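Local atomic coordinates of uncharacterized aldehyde dehydrogenase AldY (Bacillus subtilis, PDB entry 4DNG), a protein that is a putative aldehyde dehydrogenase that probably oxidises aldehydes to carboxylates with NAD+, and may protect the cell against stress from ethanol and related compounds. Residues K135-Y140 and W473-K478; T117-L122 and A167-N172. One frame throughout, in Å; residues are numbered along the deposited sequence.

Contact 1 of 2, residues K135-Y140 and W473-K478; sequences KTNKIY and WISIQK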
ATOM      1  N   LYS A 135      20.870  -8.694  22.754  1.00130.96           N
ATOM      2  CA  LYS A 135      19.834  -8.062  21.945  1.00122.43           C
ATOM      3  C   LYS A 135      18.716  -9.046  21.560  1.00115.56           C
ATOM      4  O   LYS A 135      18.982 -10.193  21.194  1.00116.24           O
ATOM      5  CB  LYS A 135      20.459  -7.418  20.700  1.00119.02           C
ATOM      6  CG  LYS A 135      19.466  -6.689  19.812  1.00111.15           C
ATOM      7  CD  LYS A 135      20.146  -5.687  18.900  1.00111.36           C
ATOM      8  CE  LYS A 135      19.141  -4.635  18.477  1.00113.89           C
ATOM      9  NZ  LYS A 135      19.770  -3.485  17.780  1.00120.68           N
ATOM     10  N   THR A 136      17.472  -8.581  21.654  1.00111.13           N
ATOM     11  CA  THR A 136      16.295  -9.370  21.293  1.00104.96           C
ATOM     12  C   THR A 136      15.420  -8.541  20.381  1.00110.24           C
ATOM     13  O   THR A 136      15.092  -7.396  20.701  1.00109.67           O
ATOM     14  CB  THR A 136      15.473  -9.773  22.534  1.00102.62           C
ATOM     15  OG1 THR A 136      16.328 -10.432  23.482  1.00108.56           O
ATOM     16  CG2 THR A 136      14.336 -10.711  22.162  1.00 99.66           C
ATOM     17  N   ASN A 137      15.060  -9.130  19.241  1.00113.34           N
ATOM     18  CA  ASN A 137      14.127  -8.535  18.291  1.00104.77           C
ATOM     19  C   ASN A 137      12.782  -9.262  18.304  1.00106.78           C
ATOM     20  O   ASN A 137      12.700 -10.438  17.955  1.00113.05           O
ATOM     21  CB  ASN A 137      14.713  -8.549  16.876  1.00104.03           C
ATOM     22  CG  ASN A 137      15.973  -7.715  16.758  1.00108.22           C
ATOM     23  OD1 ASN A 137      16.020  -6.575  17.214  1.00105.54           O
ATOM     24  ND2 ASN A 137      17.001  -8.279  16.137  1.00116.20           N
ATOM     25  N   LYS A 138      11.737  -8.546  18.713  1.00102.70           N
ATOM     26  CA  LYS A 138      10.392  -9.095  18.817  1.00 99.86           C
ATOM     27  C   LYS A 138       9.409  -8.355  17.931  1.00106.86           C
ATOM     28  O   LYS A 138       9.385  -7.122  17.887  1.00107.99           O
ATOM     29  CB  LYS A 138       9.901  -9.040  20.257  1.00105.69           C
ATOM     30  CG  LYS A 138      10.440 -10.150  21.137  1.00109.19           C
ATOM     31  CD  LYS A 138       9.690 -10.202  22.447  1.00110.31           C
ATOM     32  CE  LYS A 138      10.213  -9.149  23.403  1.00117.92           C
ATOM     33  NZ  LYS A 138       9.634  -9.414  24.760  1.00126.09           N
ATOM     34  N   ILE A 139       8.598  -9.128  17.223  1.00107.06           N
ATOM     35  CA  ILE A 139       7.593  -8.576  16.344  1.00100.19           C
ATOM     36  C   ILE A 139       6.218  -8.923  16.894  1.00 94.39           C
ATOM     37  O   ILE A 139       5.948 -10.074  17.242  1.00 95.82           O
ATOM     38  CB  ILE A 139       7.781  -9.069  14.898  1.00 97.77           C
ATOM     39  CG1 ILE A 139       9.116  -8.551  14.355  1.00 97.75           C
ATOM     40  CG2 ILE A 139       6.623  -8.617  14.021  1.00 94.46           C
ATOM     41  CD1 ILE A 139       9.684  -9.364  13.212  1.00101.30           C
ATOM     42  N   TYR A 140       5.376  -7.903  16.997  1.00 82.98           N
ATOM     43  CA  TYR A 140       4.024  -8.062  17.480  1.00 84.31           C
ATOM     44  C   TYR A 140       3.039  -7.708  16.397  1.00 82.85           C
ATOM     45  O   TYR A 140       3.309  -6.867  15.529  1.00 85.33           O
ATOM     46  CB  TYR A 140       3.771  -7.155  18.668  1.00 88.54           C
ATOM     47  CG  TYR A 140       4.652  -7.426  19.842  1.00 91.70           C
ATOM     48  CD1 TYR A 140       5.981  -7.022  19.840  1.00 87.49           C
ATOM     49  CD2 TYR A 140       4.153  -8.066  20.976  1.00 97.86           C
ATOM     50  CE1 TYR A 140       6.799  -7.262  20.926  1.00 90.95           C
ATOM     51  CE2 TYR A 140       4.965  -8.307  22.073  1.00 93.67           C
ATOM     52  CZ  TYR A 140       6.288  -7.899  22.035  1.00 97.45           C
ATOM     53  OH  TYR A 140       7.120  -8.131  23.105  1.00114.40           O
ATOM     54  N   TRP A 473       7.651  -3.686  15.772  1.00 78.09           N
ATOM     55  CA  TRP A 473       8.961  -4.237  16.058  1.00 76.16           C
ATOM     56  C   TRP A 473       9.586  -3.553  17.249  1.00 72.58           C
ATOM     57  O   TRP A 473       9.617  -2.330  17.336  1.00 74.40           O
ATOM     58  CB  TRP A 473       9.835  -4.171  14.801  1.00 87.39           C
ATOM     59  CG  TRP A 473      11.289  -4.532  15.006  1.00107.19           C
ATOM     60  CD1 TRP A 473      11.822  -5.778  15.350  1.00119.23           C
ATOM     61  CD2 TRP A 473      12.456  -3.642  14.875  1.00115.77           C
ATOM     62  NE1 TRP A 473      13.193  -5.716  15.450  1.00121.30           N
ATOM     63  CE2 TRP A 473      13.638  -4.468  15.178  1.00119.92           C
ATOM     64  CE3 TRP A 473      12.635  -2.298  14.555  1.00115.46           C
ATOM     65  CZ2 TRP A 473      14.925  -3.946  15.146  1.00120.07           C
ATOM     66  CZ3 TRP A 473      13.935  -1.783  14.532  1.00119.89           C
ATOM     67  CH2 TRP A 473      15.053  -2.589  14.822  1.00125.71           C
ATOM     68  N   ILE A 474      10.071  -4.349  18.196  1.00 72.20           N
ATOM     69  CA  ILE A 474      10.710  -3.821  19.391  1.00 76.13           C
ATOM     70  C   ILE A 474      12.051  -4.512  19.623  1.00 83.49           C
ATOM     71  O   ILE A 474      12.111  -5.740  19.643  1.00 87.38           O
ATOM     72  CB  ILE A 474       9.797  -3.976  20.628  1.00 73.61           C
ATOM     73  CG1 ILE A 474       8.429  -3.313  20.360  1.00 70.31           C
ATOM     74  CG2 ILE A 474      10.481  -3.425  21.882  1.00 70.54           C
ATOM     75  CD1 ILE A 474       7.353  -3.689  21.343  1.00 71.28           C
ATOM     76  N   SER A 475      13.120  -3.723  19.759  1.00 85.62           N
ATOM     77  CA  SER A 475      14.434  -4.236  20.181  1.00 94.77           C
ATOM     78  C   SER A 475      14.681  -3.922  21.641  1.00 93.08           C
ATOM     79  O   SER A 475      14.573  -2.760  22.039  1.00 95.50           O
ATOM     80  CB  SER A 475      15.571  -3.627  19.351  1.00100.19           C
ATOM     81  OG  SER A 475      15.321  -3.789  17.974  1.00107.38           O
ATOM     82  N   ILE A 476      15.002  -4.946  22.432  1.00 92.70           N
ATOM     83  CA  ILE A 476      15.427  -4.741  23.829  1.00 99.31           C
ATOM     84  C   ILE A 476      16.911  -5.092  24.014  1.00106.00           C
ATOM     85  O   ILE A 476      17.433  -5.991  23.348  1.00102.33           O
ATOM     86  CB  ILE A 476      14.536  -5.483  24.873  1.00101.07           C
ATOM     87  CG1 ILE A 476      14.991  -6.937  25.093  1.00115.78           C
ATOM     88  CG2 ILE A 476      13.054  -5.415  24.510  1.00 92.29           C
ATOM     89  CD1 ILE A 476      15.933  -7.157  26.268  1.00122.71           C
ATOM     90  N   GLN A 477      17.566  -4.380  24.931  1.00112.10           N
ATOM     91  CA  GLN A 477      18.994  -4.514  25.176  1.00112.80           C
ATOM     92  C   GLN A 477      19.247  -4.863  26.631  1.00119.05           C
ATOM     93  O   GLN A 477      18.668  -4.241  27.521  1.00120.24           O
ATOM     94  CB  GLN A 477      19.685  -3.188  24.856  1.00115.21           C
ATOM     95  CG  GLN A 477      21.150  -3.313  24.476  1.00117.03           C
ATOM     96  CD  GLN A 477      21.319  -3.929  23.105  1.00120.69           C
ATOM     97  OE1 GLN A 477      20.828  -3.397  22.105  1.00115.25           O
ATOM     98  NE2 GLN A 477      22.004  -5.063  23.049  1.00126.06           N
ATOM     99  N   LYS A 478      20.114  -5.854  26.861  1.00127.12           N
ATOM    100  CA  LYS A 478      20.625  -6.189  28.200  1.00131.70           C
ATOM    101  C   LYS A 478      22.026  -5.622  28.399  1.00126.48           C
ATOM    102  O   LYS A 478      22.190  -4.496  28.859  1.00123.06           O
ATOM    103  CB  LYS A 478      20.669  -7.705  28.411  1.00143.96           C
ATOM    104  CG  LYS A 478      19.309  -8.378  28.438  1.00150.25           C
ATOM    105  CD  LYS A 478      19.398  -9.797  27.905  1.00153.92           C
ATOM    106  CE  LYS A 478      18.088 -10.198  27.246  1.00156.70           C
ATOM    107  NZ  LYS A 478      18.301 -11.246  26.210  1.00158.02           N
TER
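Asn137 and Trp473 lie side by side on one face of a pair of antiparallel strands, 135-140 and 473-477, in the arm that reaches out to the second subunit as in other dimeric aldehyde dehydrogenases. Two hydrogen-bonded pairs, Thr136 with Ile476 and Lys138 with Ile474, join the backbones. The Lys138 N to Ile474 O bond, 3.0 Å long, is close to straight at 174°.

From CB outward, Asn137 keeps to the edge of the indole. Its CB sits in the plane of the ring, 3.5 Å from Trp473 NE1. CG is anti to the carbonyl carbon (chi1 -63°), and the amide it carries is turned 43° from the ring plane. OD1 stays at the ring edge, 3.5 Å from Trp473 CZ2. The other tip atom, ND2, turns to Ser130 OG and Val128 O, two bonds that hold the amide's rotation. Next to NE1, Trp473 CD1 rests against Ile139 CG1 at 4.0 Å, and the ring of His434 of the second subunit meets the indole with the planes nearly perpendicular. With an alanine in its place the indole is gone, which would probably open a gap beside Asn137 and leave Ile139 CG1 and that histidine ring without their partner.

The strand of Trp473 also pairs in parallel with a strand of the second subunit, carrying the sheet across the interface. On the opposite face, Lys138 NZ makes a salt bridge to Glu422 OE1 of that subunit and Tyr140 OH a hydrogen bond to OE2 of the same residue, while Tyr140 crosses Ile474 at about a right angle, CE1 lying 3.6 Å from Ile474 CD1.

Contact 2 of 2, residues T117-L122 and A167-N172; sequences TYTGEL and AIALGN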
ATOM      1  N   THR A 117     -11.174 -17.815  12.164  1.00 80.61           N
ATOM      2  CA  THR A 117      -9.948 -18.605  12.073  1.00 79.15           C
ATOM      3  C   THR A 117      -8.696 -17.763  12.317  1.00 82.28           C
ATOM      4  O   THR A 117      -7.631 -18.300  12.638  1.00 83.98           O
ATOM      5  CB  THR A 117      -9.807 -19.315  10.712  1.00 78.59           C
ATOM      6  OG1 THR A 117      -9.581 -18.349   9.677  1.00 79.58           O
ATOM      7  CG2 THR A 117     -11.054 -20.131  10.394  1.00 78.39           C
ATOM      8  N   TYR A 118      -8.813 -16.451  12.176  1.00 79.72           N
ATOM      9  CA  TYR A 118      -7.644 -15.606  12.396  1.00 89.45           C
ATOM     10  C   TYR A 118      -7.786 -14.497  13.443  1.00 83.96           C
ATOM     11  O   TYR A 118      -6.854 -13.715  13.653  1.00 81.52           O
ATOM     12  CB  TYR A 118      -7.084 -15.077  11.073  1.00 91.86           C
ATOM     13  CG  TYR A 118      -8.078 -14.379  10.192  1.00 84.67           C
ATOM     14  CD1 TYR A 118      -8.707 -13.214  10.615  1.00 87.84           C
ATOM     15  CD2 TYR A 118      -8.364 -14.862   8.922  1.00 80.95           C
ATOM     16  CE1 TYR A 118      -9.602 -12.550   9.799  1.00 87.35           C
ATOM     17  CE2 TYR A 118      -9.271 -14.213   8.100  1.00 83.25           C
ATOM     18  CZ  TYR A 118      -9.882 -13.053   8.546  1.00 85.62           C
ATOM     19  OH  TYR A 118     -10.782 -12.385   7.758  1.00 92.47           O
ATOM     20  N   THR A 119      -8.934 -14.453  14.114  1.00 77.94           N
ATOM     21  CA  THR A 119      -9.109 -13.588  15.271  1.00 81.34           C
ATOM     22  C   THR A 119      -7.973 -13.831  16.268  1.00 88.46           C
ATOM     23  O   THR A 119      -7.581 -12.934  17.014  1.00 84.62           O
ATOM     24  CB  THR A 119     -10.435 -13.870  15.995  1.00 88.20           C
ATOM     25  OG1 THR A 119     -11.329 -14.569  15.122  1.00103.62           O
ATOM     26  CG2 THR A 119     -11.072 -12.581  16.442  1.00 74.74           C
ATOM     27  N   GLY A 120      -7.400 -15.010  16.191  1.00 91.21           N
ATOM     28  CA  GLY A 120      -6.322 -15.409  17.055  1.00 81.16           C
ATOM     29  C   GLY A 120      -5.005 -14.761  16.751  1.00 87.27           C
ATOM     30  O   GLY A 120      -4.076 -14.881  17.512  1.00 98.19           O
ATOM     31  N   GLU A 121      -4.913 -14.087  15.627  1.00 86.03           N
ATOM     32  CA  GLU A 121      -3.635 -13.630  15.118  1.00 85.93           C
ATOM     33  C   GLU A 121      -2.914 -12.514  15.858  1.00 88.01           C
ATOM     34  O   GLU A 121      -1.777 -12.240  15.545  1.00 91.81           O
ATOM     35  CB  GLU A 121      -3.754 -13.279  13.656  1.00 92.52           C
ATOM     36  CG  GLU A 121      -3.960 -14.482  12.770  1.00 95.04           C
ATOM     37  CD  GLU A 121      -2.774 -15.400  12.787  1.00101.58           C
ATOM     38  OE1 GLU A 121      -2.158 -15.526  13.846  1.00102.33           O
ATOM     39  OE2 GLU A 121      -2.457 -15.992  11.747  1.00110.07           O
ATOM     40  N   LEU A 122      -3.560 -11.859  16.809  1.00 93.69           N
ATOM     41  CA  LEU A 122      -2.968 -10.698  17.465  1.00 97.80           C
ATOM     42  C   LEU A 122      -1.963 -10.992  18.581  1.00112.60           C
ATOM     43  O   LEU A 122      -2.225 -10.658  19.723  1.00115.06           O
ATOM     44  CB  LEU A 122      -4.079  -9.899  18.132  1.00 92.85           C
ATOM     45  CG  LEU A 122      -5.188  -9.209  17.352  1.00 82.38           C
ATOM     46  CD1 LEU A 122      -6.155  -8.556  18.313  1.00 79.15           C
ATOM     47  CD2 LEU A 122      -4.621  -8.152  16.437  1.00 74.24           C
ATOM     48  N   ALA A 167     -11.792  -6.412   9.911  1.00 67.52           N
ATOM     49  CA  ALA A 167     -11.535  -5.235  10.727  1.00 67.10           C
ATOM     50  C   ALA A 167     -11.829  -5.510  12.198  1.00 73.78           C
ATOM     51  O   ALA A 167     -10.962  -5.356  13.066  1.00 68.19           O
ATOM     52  CB  ALA A 167     -12.374  -4.071  10.246  1.00 60.62           C
ATOM     53  N   ILE A 168     -13.066  -5.912  12.465  1.00 70.07           N
ATOM     54  CA  ILE A 168     -13.491  -6.189  13.824  1.00 73.14           C
ATOM     55  C   ILE A 168     -12.745  -7.392  14.441  1.00 68.48           C
ATOM     56  O   ILE A 168     -12.378  -7.361  15.613  1.00 69.55           O
ATOM     57  CB  ILE A 168     -15.024  -6.349  13.890  1.00 70.72           C
ATOM     58  CG1 ILE A 168     -15.671  -4.970  13.722  1.00 64.68           C
ATOM     59  CG2 ILE A 168     -15.446  -7.045  15.185  1.00 66.04           C
ATOM     60  CD1 ILE A 168     -17.123  -5.023  13.301  1.00 71.31           C
ATOM     61  N   ALA A 169     -12.495  -8.423  13.643  1.00 66.63           N
ATOM     62  CA  ALA A 169     -11.752  -9.591  14.103  1.00 69.57           C
ATOM     63  C   ALA A 169     -10.389  -9.222  14.661  1.00 75.49           C
ATOM     64  O   ALA A 169      -9.914  -9.838  15.617  1.00 84.07           O
ATOM     65  CB  ALA A 169     -11.582 -10.576  12.964  1.00 71.43           C
ATOM     66  N   LEU A 170      -9.762  -8.212  14.061  1.00 69.46           N
ATOM     67  CA  LEU A 170      -8.376  -7.892  14.368  1.00 65.18           C
ATOM     68  C   LEU A 170      -8.254  -6.623  15.202  1.00 66.55           C
ATOM     69  O   LEU A 170      -7.238  -5.909  15.161  1.00 70.90           O
ATOM     70  CB  LEU A 170      -7.560  -7.835  13.068  1.00 62.53           C
ATOM     71  CG  LEU A 170      -7.522  -9.190  12.335  1.00 60.97           C
ATOM     72  CD1 LEU A 170      -7.179  -9.039  10.867  1.00 57.02           C
ATOM     73  CD2 LEU A 170      -6.550 -10.144  13.022  1.00 62.38           C
ATOM     74  N   GLY A 171      -9.310  -6.343  15.955  1.00 64.10           N
ATOM     75  CA  GLY A 171      -9.283  -5.305  16.977  1.00 65.80           C
ATOM     76  C   GLY A 171      -9.413  -3.895  16.466  1.00 66.51           C
ATOM     77  O   GLY A 171      -9.100  -2.942  17.180  1.00 72.63           O
ATOM     78  N   ASN A 172      -9.864  -3.744  15.230  1.00 65.68           N
ATOM     79  CA  ASN A 172     -10.103  -2.409  14.693  1.00 71.47           C
ATOM     80  C   ASN A 172     -11.533  -1.962  14.958  1.00 64.33           C
ATOM     81  O   ASN A 172     -12.371  -2.751  15.390  1.00 67.43           O
ATOM     82  CB  ASN A 172      -9.818  -2.376  13.192  1.00 71.45           C
ATOM     83  CG  ASN A 172      -8.445  -2.894  12.856  1.00 65.11           C
ATOM     84  OD1 ASN A 172      -7.438  -2.239  13.157  1.00 63.08           O
ATOM     85  ND2 ASN A 172      -8.389  -4.083  12.227  1.00 55.01           N
TER
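Thr119 and Ala169 bring their CA atoms to within 4.9 Å where two helices run out, 98-118 on one side and 156-169 on the other; no hydrogen bond joins the segments, and methyl groups meet one another, carbonyl oxygens and the Tyr118 ring. Thr119 points CG2 at Ala169 O, 3.1 Å away. Its chi1 of -19° sets OG1 almost eclipsed with the backbone N, an unusual torsion that the 2.5 Å model may not fix well, and OG1 bonds back to Ala115 O. Ala169 directs its CB toward the first segment, where it meets both Thr119 CG2 and, at 4.2 Å, Tyr118 CE1. Leu170 touches the same tyrosine with both methyls: CD1 comes obliquely to the ring, while CD2 lies 3.6 Å from Tyr118 O, an oxygen that already takes the backbone bond of Glu121 N.

Leu170 is also where helix 156-169 gives up its helical backbone. The helix closes in a Schellman motif, with Gly171 at positive phi as the C-prime residue, Asn172 N bonding Ala167 O and Gly171 N bonding Ile168 O. This end lies in a beta-alpha-beta crossover, helix 156-169 carrying the chain from strand 135-150 to the parallel strand 173-177. Asn172 reinforces the cap: its ND2 gives Ala167 O a further bond of 3.0 Å, on a lone pair, so three N-H groups converge on that oxygen. Its OD1 accepts from Gly145 N, tying the helix end to strand 135-150.

Across from the cap, Leu122 aims its CB at the second segment, with CG anti to the carbonyl carbon (chi1 -65°). Its CD2 lies 3.7 Å from Leu170 O, and Phe468 of helix 462-468 packs on the side chain of Leu170.

Overall arrangement
Strand 135-150 ties the two contacts together: its first residues make contact 1, and the helix that follows it, 156-169, ends in contact 2. The segments alternate along the chain, and helix 462-468, which packs on contact 2, runs straight into strand 469-477 of contact 1. Their centres are 23 Å apart and their nearest atoms about 6 Å, without touching. Contact 1 lies far out, 39 Å from the centre of the chain, at the subunit interface; contact 2, at 21 Å, is buried within one subunit. Both lie away from the predicted active site, of which Glu253 is modelled and Cys287 is not, although strand 226-231, leading into the probable NAD+-binding residues, pairs with strand 135-150.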